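Local coordinates for A-type flavoprotein (Giardia intestinalis, PDB 2Q9U) that probably reduces dioxygen at a non-haem diiron centre with electrons passed on by flavin mononucleotide, as an oxygen-scavenging flavodiiron protein, at residues 54-59 / 63-68; 169-174 / 197-202; 269-274 / 290-295. All coordinates share one frame; numbering follows the deposited sequence.

How the contacts relate
From the N terminus, contact 1 closes first: the loop 54-59 leaves strand 52-54 and is met only a few residues later by helix 62-72, a short local closure in the seven-strand sheet half of the beta-lactamase-like domain. Contact 2 closes a longer loop, bringing the turns that follow strand 166-170, in the second sheet, against helix 189-204 beside the diiron site. Contact 3 follows in the flavodoxin-like domain, where strand 287-292 comes back alongside helix 269-283. The three lie in series, none nested or crossed. Contacts 1 and 2 touch through Asp55 and Asn170, probably by a hydrogen bond linking the two sheets, whereas contact 3 stands apart, its centre about 29 Å from that of contact 2.

Contact 1: 54-59 / 63-68; sequences IDSVKY and EEWLSR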
loop_
_atom_site.group_PDB
_atom_site.type_symbol
_atom_site.label_atom_id
_atom_site.label_comp_id
_atom_site.label_asym_id
_atom_site.label_seq_id
_atom_site.Cartn_x
_atom_site.Cartn_y
_atom_site.Cartn_z
ATOM N N ILE A 54 -4.982 35.077 10.519
ATOM C CA ILE A 54 -4.353 34.869 9.213
ATOM C C ILE A 54 -4.613 33.431 8.782
ATOM O O ILE A 54 -4.213 32.484 9.458
ATOM C CB ILE A 54 -2.826 35.096 9.273
ATOM C CG1 ILE A 54 -2.484 36.422 9.998
ATOM C CG2 ILE A 54 -2.190 34.975 7.841
ATOM C CD1 ILE A 54 -2.903 37.679 9.216
ATOM N N ASP A 55 -5.301 33.299 7.658
ATOM C CA ASP A 55 -5.637 32.021 7.032
ATOM C C ASP A 55 -6.613 31.112 7.794
ATOM O O ASP A 55 -6.890 31.320 8.964
ATOM C CB ASP A 55 -4.354 31.282 6.558
ATOM C CG ASP A 55 -3.641 32.048 5.425
ATOM O OD1 ASP A 55 -4.361 32.651 4.568
ATOM O OD2 ASP A 55 -2.386 32.068 5.412
ATOM N N SER A 56 -7.148 30.122 7.087
ATOM C CA SER A 56 -7.995 29.110 7.698
ATOM C C SER A 56 -7.330 27.730 7.511
ATOM O O SER A 56 -6.113 27.645 7.311
ATOM C CB SER A 56 -9.401 29.180 7.076
ATOM O OG SER A 56 -10.320 28.306 7.714
ATOM N N VAL A 57 -8.128 26.659 7.597
ATOM C CA VAL A 57 -7.634 25.274 7.485
ATOM C C VAL A 57 -8.656 24.436 6.701
ATOM O O VAL A 57 -9.800 24.859 6.543
ATOM C CB VAL A 57 -7.405 24.576 8.869
ATOM C CG1 VAL A 57 -6.382 25.346 9.764
ATOM C CG2 VAL A 57 -8.706 24.384 9.617
ATOM N N LYS A 58 -8.228 23.239 6.283
ATOM C CA LYS A 58 -9.071 22.284 5.557
ATOM C C LYS A 58 -10.310 21.943 6.404
ATOM O O LYS A 58 -10.171 21.719 7.615
ATOM C CB LYS A 58 -8.243 21.024 5.297
ATOM C CG LYS A 58 -8.671 20.223 4.063
ATOM C CD LYS A 58 -7.892 18.897 4.023
ATOM C CE LYS A 58 -6.522 19.002 3.322
ATOM N NZ LYS A 58 -5.801 17.644 3.191
ATOM N N TYR A 59 -11.496 21.874 5.768
ATOM C CA TYR A 59 -12.788 21.722 6.469
ATOM C C TYR A 59 -12.906 20.598 7.534
ATOM O O TYR A 59 -13.579 20.794 8.536
ATOM C CB TYR A 59 -13.983 21.681 5.460
ATOM C CG TYR A 59 -14.036 20.374 4.693
ATOM C CD1 TYR A 59 -14.691 19.242 5.235
ATOM C CD2 TYR A 59 -13.385 20.246 3.458
ATOM C CE1 TYR A 59 -14.711 18.014 4.552
ATOM C CE2 TYR A 59 -13.405 19.026 2.752
ATOM C CZ TYR A 59 -14.074 17.915 3.312
ATOM O OH TYR A 59 -14.079 16.703 2.633
ATOM N N GLU A 63 -13.454 22.673 13.550
ATOM C CA GLU A 63 -13.799 22.865 14.975
ATOM C C GLU A 63 -12.563 22.970 15.836
ATOM O O GLU A 63 -12.534 23.706 16.815
ATOM C CB GLU A 63 -14.689 21.730 15.509
ATOM C CG GLU A 63 -16.106 21.674 14.865
ATOM C CD GLU A 63 -17.003 22.907 15.149
ATOM O OE1 GLU A 63 -16.763 23.675 16.123
ATOM O OE2 GLU A 63 -17.983 23.108 14.383
ATOM N N GLU A 64 -11.530 22.228 15.458
ATOM C CA GLU A 64 -10.234 22.383 16.138
ATOM C C GLU A 64 -9.636 23.787 15.982
ATOM O O GLU A 64 -9.192 24.410 16.969
ATOM C CB GLU A 64 -9.263 21.306 15.652
ATOM C CG GLU A 64 -7.923 21.315 16.420
ATOM C CD GLU A 64 -6.914 20.257 15.942
ATOM O OE1 GLU A 64 -7.218 19.398 15.073
ATOM O OE2 GLU A 64 -5.777 20.319 16.442
ATOM N N TRP A 65 -9.618 24.281 14.748
ATOM C CA TRP A 65 -9.174 25.626 14.403
ATOM C C TRP A 65 -9.992 26.683 15.168
ATOM O O TRP A 65 -9.440 27.628 15.769
ATOM C CB TRP A 65 -9.348 25.794 12.894
ATOM C CG TRP A 65 -9.083 27.175 12.317
ATOM C CD1 TRP A 65 -7.904 27.883 12.356
ATOM C CD2 TRP A 65 -10.010 27.984 11.560
ATOM N NE1 TRP A 65 -8.058 29.077 11.690
ATOM C CE2 TRP A 65 -9.331 29.165 11.196
ATOM C CE3 TRP A 65 -11.359 27.834 11.195
ATOM C CZ2 TRP A 65 -9.953 30.212 10.466
ATOM C CZ3 TRP A 65 -11.975 28.866 10.462
ATOM C CH2 TRP A 65 -11.268 30.032 10.107
ATOM N N LEU A 66 -11.310 26.524 15.166
ATOM C CA LEU A 66 -12.163 27.502 15.864
ATOM C C LEU A 66 -11.883 27.457 17.374
ATOM O O LEU A 66 -11.881 28.513 18.031
ATOM C CB LEU A 66 -13.640 27.211 15.563
ATOM C CG LEU A 66 -14.043 27.506 14.105
ATOM C CD1 LEU A 66 -15.455 26.969 13.778
ATOM C CD2 LEU A 66 -13.934 29.015 13.784
ATOM N N SER A 67 -11.631 26.250 17.896
ATOM C CA SER A 67 -11.328 26.061 19.323
ATOM C C SER A 67 -10.041 26.777 19.723
ATOM O O SER A 67 -9.990 27.440 20.765
ATOM C CB SER A 67 -11.263 24.576 19.705
ATOM O OG SER A 67 -12.565 24.017 19.639
ATOM N N ARG A 68 -9.003 26.634 18.894
ATOM C CA ARG A 68 -7.758 27.364 19.115
ATOM C C ARG A 68 -7.927 28.881 19.058
ATOM O O ARG A 68 -7.403 29.598 19.911
ATOM C CB ARG A 68 -6.671 26.907 18.139
ATOM C CG ARG A 68 -6.298 25.435 18.310
ATOM C CD ARG A 68 -5.044 25.167 17.480
ATOM N NE ARG A 68 -4.748 23.743 17.384
ATOM C CZ ARG A 68 -4.167 23.038 18.346
ATOM N NH1 ARG A 68 -3.836 23.633 19.494
ATOM N NH2 ARG A 68 -3.925 21.736 18.158
#
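Ser56 lies over one face of the Trp65 indole, with its hydroxyl above the six-membered ring. OG stands 3.1 Å from Trp65 CH2, offset toward the rim, and CB makes a CH-pi contact, 4.0 Å from the centroid of the six-membered ring and 28° off its normal. Ser56 OG is buried with no hydrogen-bonding partner in the model; within the two segments it is nearest to the indole face. The indole reaches the loop because Trp65 CG is anti to the backbone N (chi1 174°), which carries the ring alongside 55-57, one face against Ser56. Val57 meets the other end of this side chain: CG2 packs 3.6 Å from Trp65 CB, and CG1 lies 3.9 Å from Trp65 CD1, so that the two side chains run past one another in opposite directions. Asp55 contributes its backbone, its O coming obliquely to 3.6 Å from Trp65 CZ2. No hydrogen bond joins the two segments; the indole N-H instead goes to Ser43 of strand 39-46, whose OG also bonds Asp55 O, so one serine ties ring and loop to the same strand. Phe101 meets the indole as well, its plane at about 60°. On the helix, Arg68 NH2 pairs with Glu64 OE2 at 2.9 Å, while its NH1 bridges to Asp279 of the second subunit. This is the local packing of a strand-loop-helix connection in the metallo-beta-lactamase fold.

Contact 2: 169-174 / 197-202; sequences SNDGFG and KEYTAN. With FEO (mu-oxo-diiron), chain G; NO3 (nitrate ion), chain C.
The diiron site of the beta-lactamase-like domain is the setting in which Asp171 and Tyr199 meet. Asp171 bridges the two irons alongside the oxo group, OD1 lying 2.0 Å from FE1 and OD2 2.0 Å from FE2; His90, Asp89 and His230 complete the protein ligands of the first iron, His85, Glu87 and His152 those of the second. The Tyr199 side chain crosses that of Asp171 at about a right angle, its ring plane 53° from the carboxylate. A trans first torsion (chi1 -170°) carries the ring out from helix 189-204 and brings OH to 3.0 Å from Asp171 OD1. A nitrate, probably from the crystallisation liquor, spans both irons, and its O2 lies 3.0 Å from Tyr199 OH, a weak hydrogen bond, not settled because the same proton has another acceptor within reach. Gly174 C lies over one ring face, offset toward the rim; Gly174 O is 3.4 Å from Tyr199 CB. Two successive turns lead the chain there, type II' from Ser169 to Gly172 and type II from Asp171 to Gly174; Ser169 OG bonds Gly172 O at 2.6 Å. The phenol therefore stands beside an iron-bound carboxylate oxygen and an exogenous ligand that His31 also holds, and may offer other iron-bound ligands a polar contact.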
loop_
_atom_site.group_PDB
_atom_site.type_symbol
_atom_site.label_atom_id
_atom_site.label_comp_id
_atom_site.label_asym_id
_atom_site.label_seq_id
_atom_site.Cartn_x
_atom_site.Cartn_y
_atom_site.Cartn_z
ATOM N N SER A 169 3.844 33.796 4.975
ATOM C CA SER A 169 4.136 33.443 3.583
ATOM C C SER A 169 3.176 32.415 2.985
ATOM O O SER A 169 3.320 32.044 1.835
ATOM C CB SER A 169 5.581 32.927 3.467
ATOM O OG SER A 169 5.767 31.834 4.354
ATOM N N ASN A 170 2.242 31.924 3.789
ATOM C CA ASN A 170 1.260 30.932 3.314
ATOM C C ASN A 170 2.024 29.690 2.767
ATOM O O ASN A 170 2.888 29.167 3.478
ATOM C CB ASN A 170 0.288 31.608 2.312
ATOM C CG ASN A 170 -0.867 30.719 1.903
ATOM O OD1 ASN A 170 -0.924 30.250 0.770
ATOM N ND2 ASN A 170 -1.787 30.480 2.825
ATOM N N ASP A 171 1.741 29.228 1.550
ATOM C CA ASP A 171 2.406 28.055 0.990
ATOM C C ASP A 171 3.912 28.297 0.882
ATOM O O ASP A 171 4.745 27.364 1.031
ATOM C CB ASP A 171 1.867 27.719 -0.406
ATOM C CG ASP A 171 0.577 26.874 -0.384
ATOM O OD1 ASP A 171 0.264 26.152 0.608
ATOM O OD2 ASP A 171 -0.118 26.933 -1.413
ATOM N N GLY A 172 4.284 29.553 0.615
ATOM C CA GLY A 172 5.710 29.892 0.556
ATOM C C GLY A 172 6.462 29.454 1.797
ATOM O O GLY A 172 5.980 29.628 2.924
ATOM N N PHE A 173 7.650 28.886 1.583
ATOM C CA PHE A 173 8.537 28.419 2.661
ATOM C C PHE A 173 7.968 27.234 3.432
ATOM O O PHE A 173 8.493 26.859 4.478
ATOM C CB PHE A 173 8.945 29.544 3.633
ATOM C CG PHE A 173 9.763 30.618 2.978
ATOM C CD1 PHE A 173 9.131 31.696 2.336
ATOM C CD2 PHE A 173 11.149 30.534 2.971
ATOM C CE1 PHE A 173 9.901 32.690 1.693
ATOM C CE2 PHE A 173 11.933 31.518 2.338
ATOM C CZ PHE A 173 11.294 32.594 1.700
ATOM N N GLY A 174 6.916 26.623 2.875
ATOM C CA GLY A 174 6.247 25.510 3.533
ATOM C C GLY A 174 6.948 24.177 3.382
ATOM O O GLY A 174 7.792 23.983 2.474
ATOM N N LYS A 197 12.773 21.331 0.344
ATOM C CA LYS A 197 13.137 21.020 -1.059
ATOM C C LYS A 197 12.115 20.134 -1.762
ATOM O O LYS A 197 11.799 20.338 -2.950
ATOM C CB LYS A 197 14.517 20.365 -1.141
ATOM C CG LYS A 197 15.666 21.319 -0.872
ATOM C CD LYS A 197 17.000 20.543 -0.883
ATOM C CE LYS A 197 18.160 21.392 -0.414
ATOM N NZ LYS A 197 19.445 20.603 -0.282
ATOM N N GLU A 198 11.574 19.151 -1.041
ATOM C CA GLU A 198 10.562 18.297 -1.662
ATOM C C GLU A 198 9.331 19.149 -2.025
ATOM O O GLU A 198 8.705 18.963 -3.087
ATOM C CB GLU A 198 10.177 17.133 -0.732
ATOM C CG GLU A 198 9.416 16.006 -1.452
ATOM C CD GLU A 198 9.011 14.904 -0.497
ATOM O OE1 GLU A 198 8.227 15.195 0.426
ATOM O OE2 GLU A 198 9.484 13.763 -0.663
ATOM N N TYR A 199 8.965 20.059 -1.122
ATOM C CA TYR A 199 7.808 20.938 -1.384
ATOM C C TYR A 199 8.065 21.824 -2.614
ATOM O O TYR A 199 7.211 21.948 -3.517
ATOM C CB TYR A 199 7.514 21.802 -0.160
ATOM C CG TYR A 199 6.219 22.537 -0.286
ATOM C CD1 TYR A 199 6.149 23.761 -0.966
ATOM C CD2 TYR A 199 5.047 22.017 0.293
ATOM C CE1 TYR A 199 4.934 24.463 -1.082
ATOM C CE2 TYR A 199 3.836 22.709 0.195
ATOM C CZ TYR A 199 3.786 23.927 -0.502
ATOM O OH TYR A 199 2.571 24.579 -0.587
ATOM N N THR A 200 9.242 22.434 -2.653
ATOM C CA THR A 200 9.645 23.285 -3.786
ATOM C C THR A 200 9.560 22.527 -5.117
ATOM O O THR A 200 8.948 22.999 -6.092
ATOM C CB THR A 200 11.072 23.810 -3.609
ATOM O OG1 THR A 200 11.179 24.432 -2.329
ATOM C CG2 THR A 200 11.374 24.847 -4.692
ATOM N N ALA A 201 10.182 21.346 -5.142
ATOM C CA ALA A 201 10.215 20.503 -6.335
ATOM C C ALA A 201 8.811 20.144 -6.829
ATOM O O ALA A 201 8.543 20.201 -8.038
ATOM C CB ALA A 201 11.045 19.183 -6.023
ATOM N N ASN A 202 7.906 19.801 -5.899
ATOM C CA ASN A 202 6.586 19.241 -6.253
ATOM C C ASN A 202 5.484 20.249 -6.477
ATOM O O ASN A 202 4.546 19.969 -7.204
ATOM C CB ASN A 202 6.099 18.273 -5.174
ATOM C CG ASN A 202 6.765 16.918 -5.283
ATOM O OD1 ASN A 202 6.286 16.039 -5.996
ATOM N ND2 ASN A 202 7.877 16.747 -4.577
HETATM FE FE1 FEO G . -1.160 24.733 0.888
HETATM FE FE2 FEO G . -1.658 25.929 -2.316
HETATM O O FEO G . -2.284 25.315 -0.459
HETATM N N NO3 C . -0.159 22.990 -1.485
HETATM O O1 NO3 C . 0.200 21.708 -1.844
HETATM O O2 NO3 C . -0.077 23.337 -0.162
HETATM O O3 NO3 C . -0.543 23.940 -2.408
#

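Contact 3: 269-274 / 290-295; sequences TTHRMA and LLEMTS. With FMN (flavin mononucleotide), chain F.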
loop_
_atom_site.group_PDB
_atom_site.type_symbol
_atom_site.label_atom_id
_atom_site.label_comp_id
_atom_site.label_asym_id
_atom_site.label_seq_id
_atom_site.Cartn_x
_atom_site.Cartn_y
_atom_site.Cartn_z
ATOM N N THR A 269 16.264 -7.016 -16.052
ATOM C CA THR A 269 17.470 -6.764 -16.870
ATOM C C THR A 269 17.729 -5.268 -17.088
ATOM O O THR A 269 18.891 -4.829 -17.077
ATOM C CB THR A 269 17.500 -7.537 -18.216
ATOM O OG1 THR A 269 16.483 -7.043 -19.093
ATOM C CG2 THR A 269 17.304 -9.064 -17.973
ATOM N N THR A 270 16.656 -4.492 -17.289
ATOM C CA THR A 270 16.786 -3.026 -17.366
ATOM C C THR A 270 17.318 -2.486 -16.023
ATOM O O THR A 270 18.136 -1.548 -15.979
ATOM C CB THR A 270 15.467 -2.306 -17.756
ATOM O OG1 THR A 270 14.964 -2.829 -18.991
ATOM C CG2 THR A 270 15.711 -0.804 -17.941
ATOM N N HIS A 271 16.840 -3.080 -14.933
ATOM C CA HIS A 271 17.374 -2.790 -13.588
ATOM C C HIS A 271 18.883 -3.062 -13.434
ATOM O O HIS A 271 19.618 -2.219 -12.907
ATOM C CB HIS A 271 16.593 -3.547 -12.518
ATOM C CG HIS A 271 17.084 -3.271 -11.138
ATOM N ND1 HIS A 271 16.617 -2.217 -10.385
ATOM C CD2 HIS A 271 18.055 -3.866 -10.395
ATOM C CE1 HIS A 271 17.255 -2.191 -9.228
ATOM N NE2 HIS A 271 18.129 -3.178 -9.208
ATOM N N ARG A 272 19.358 -4.224 -13.873
ATOM C CA ARG A 272 20.794 -4.535 -13.778
ATOM C C ARG A 272 21.656 -3.579 -14.627
ATOM O O ARG A 272 22.732 -3.157 -14.197
ATOM C CB ARG A 272 21.093 -5.977 -14.184
ATOM C CG ARG A 272 22.590 -6.357 -14.068
ATOM C CD ARG A 272 22.976 -6.495 -12.598
ATOM N NE ARG A 272 24.422 -6.617 -12.333
ATOM C CZ ARG A 272 25.313 -5.619 -12.372
ATOM N NH1 ARG A 272 24.970 -4.386 -12.737
ATOM N NH2 ARG A 272 26.574 -5.876 -12.068
ATOM N N MET A 273 21.180 -3.236 -15.814
ATOM C CA MET A 273 21.903 -2.260 -16.630
ATOM C C MET A 273 21.934 -0.901 -15.929
ATOM O O MET A 273 22.949 -0.175 -15.988
ATOM C CB MET A 273 21.282 -2.124 -18.001
ATOM C CG MET A 273 21.451 -3.345 -18.847
ATOM S SD MET A 273 23.101 -3.383 -19.548
ATOM C CE MET A 273 22.811 -2.249 -20.919
ATOM N N ALA A 274 20.822 -0.556 -15.272
ATOM C CA ALA A 274 20.746 0.681 -14.485
ATOM C C ALA A 274 21.812 0.715 -13.425
ATOM O O ALA A 274 22.432 1.767 -13.214
ATOM C CB ALA A 274 19.347 0.859 -13.838
ATOM N N LEU A 290 19.020 5.702 -7.518
ATOM C CA LEU A 290 18.190 4.906 -8.401
ATOM C C LEU A 290 16.784 4.862 -7.835
ATOM O O LEU A 290 16.598 4.501 -6.665
ATOM C CB LEU A 290 18.772 3.479 -8.524
ATOM C CG LEU A 290 17.997 2.455 -9.399
ATOM C CD1 LEU A 290 18.986 1.490 -9.978
ATOM C CD2 LEU A 290 16.919 1.683 -8.628
ATOM N N LEU A 291 15.806 5.213 -8.665
ATOM C CA LEU A 291 14.401 5.221 -8.279
ATOM C C LEU A 291 13.643 4.286 -9.201
ATOM O O LEU A 291 13.496 4.590 -10.383
ATOM C CB LEU A 291 13.808 6.648 -8.411
ATOM C CG LEU A 291 14.438 7.754 -7.566
ATOM C CD1 LEU A 291 13.664 9.053 -7.796
ATOM C CD2 LEU A 291 14.393 7.355 -6.079
ATOM N N GLU A 292 13.161 3.160 -8.672
ATOM C CA GLU A 292 12.349 2.255 -9.480
ATOM C C GLU A 292 10.882 2.394 -9.093
ATOM O O GLU A 292 10.551 2.364 -7.901
ATOM C CB GLU A 292 12.803 0.807 -9.297
ATOM C CG GLU A 292 12.199 -0.166 -10.318
ATOM C CD GLU A 292 13.226 -1.211 -10.765
ATOM O OE1 GLU A 292 14.430 -0.859 -10.889
ATOM O OE2 GLU A 292 12.827 -2.381 -10.980
ATOM N N MET A 293 10.008 2.527 -10.095
ATOM C CA MET A 293 8.648 2.998 -9.817
ATOM C C MET A 293 7.837 2.028 -8.964
ATOM O O MET A 293 6.949 2.460 -8.242
ATOM C CB MET A 293 7.889 3.406 -11.087
ATOM C CG MET A 293 8.554 4.580 -11.852
ATOM S SD MET A 293 8.873 6.044 -10.820
ATOM C CE MET A 293 7.276 6.693 -10.408
ATOM N N THR A 294 8.166 0.745 -9.012
ATOM C CA THR A 294 7.518 -0.205 -8.088
ATOM C C THR A 294 7.852 -0.009 -6.595
ATOM O O THR A 294 7.173 -0.572 -5.731
ATOM C CB THR A 294 7.799 -1.646 -8.475
ATOM O OG1 THR A 294 9.213 -1.854 -8.600
ATOM C CG2 THR A 294 7.087 -2.010 -9.786
ATOM N N SER A 295 8.897 0.758 -6.284
ATOM C CA SER A 295 9.245 1.056 -4.894
ATOM C C SER A 295 9.459 2.543 -4.652
ATOM O O SER A 295 10.044 2.929 -3.640
ATOM C CB SER A 295 10.491 0.276 -4.463
ATOM O OG SER A 295 11.522 0.425 -5.423
HETATM N N1 FMN F . 8.784 -6.462 -26.189
HETATM C C2 FMN F . 8.603 -5.713 -27.314
HETATM O O2 FMN F . 9.561 -5.514 -28.078
HETATM N N3 FMN F . 7.351 -5.209 -27.611
HETATM C C4 FMN F . 6.272 -5.412 -26.765
HETATM O O4 FMN F . 5.225 -4.820 -27.020
HETATM C C4A FMN F . 6.453 -6.174 -25.596
HETATM N N5 FMN F . 5.407 -6.447 -24.722
HETATM C C5A FMN F . 5.648 -7.218 -23.590
HETATM C C6 FMN F . 4.607 -7.500 -22.698
HETATM C C7 FMN F . 4.831 -8.272 -21.545
HETATM C C7M FMN F . 3.636 -8.709 -20.739
HETATM C C8 FMN F . 6.102 -8.779 -21.279
HETATM C C8M FMN F . 6.410 -9.520 -20.001
HETATM C C9 FMN F . 7.141 -8.505 -22.167
HETATM C C9A FMN F . 6.926 -7.729 -23.321
HETATM N N10 FMN F . 7.971 -7.449 -24.199
HETATM C C10 FMN F . 7.729 -6.704 -25.334
HETATM C "C1'" FMN F . 9.360 -7.965 -23.967
HETATM C "C2'" FMN F . 10.102 -7.177 -22.890
HETATM O "O2'" FMN F . 10.389 -5.840 -23.295
HETATM C "C3'" FMN F . 11.335 -8.017 -22.548
HETATM O "O3'" FMN F . 10.887 -9.122 -21.779
HETATM C "C4'" FMN F . 12.404 -7.289 -21.760
HETATM O "O4'" FMN F . 13.584 -8.081 -21.730
HETATM C "C5'" FMN F . 11.970 -7.027 -20.323
HETATM O "O5'" FMN F . 12.907 -6.159 -19.710
HETATM P P FMN F . 13.114 -6.253 -18.134
HETATM O O1P FMN F . 13.844 -4.980 -17.740
HETATM O O2P FMN F . 11.753 -6.337 -17.506
HETATM O O3P FMN F . 13.928 -7.477 -17.751
#
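An extended first torsion (chi1 -179°) lets His271, whose first bond leaves helix 269-283 to the side of the strand, bring the ND1 end of its ring up to it, while Glu292, extended at its first torsion and bent at its second, brings its carboxylate across to meet it. His271 ND1 donates to Glu292 OE1 at 2.6 Å, a fairly straight bond with an N-H...O angle of 162°. The oxygen lies at the ring edge close to the imidazole plane, and is met on its syn side, somewhat out of the carboxylate plane; the two planes are turned 66° apart. This bond restrains the rotation of the imidazole and gives the buried carboxylate a partner; the negative charge of the carboxylate would probably favour a protonated ring. Next to this bond, Leu290 CD2 comes obliquely to 3.9 Å from His271 CE1, and CD1 packs 3.9 Å from Ala274 CB. Helix and strand are here the second and third members of a beta-alpha-beta unit of the flavodoxin-like fold, begun by strand 258-263; the axes of 269-274 and 290-292 run nearly antiparallel and approach to 10.6 Å. At the N-terminal end of the same helix sits the FMN phosphate: Thr269 N and OG1 both bond O3P, while Thr270 N and OG1 both hold O1P, the latter hydroxyl at 2.7 Å. Tyr267, Met266 and Ser265 add further bonds to the FMN, and Met26 of the second subunit packs on both His271 and Glu292.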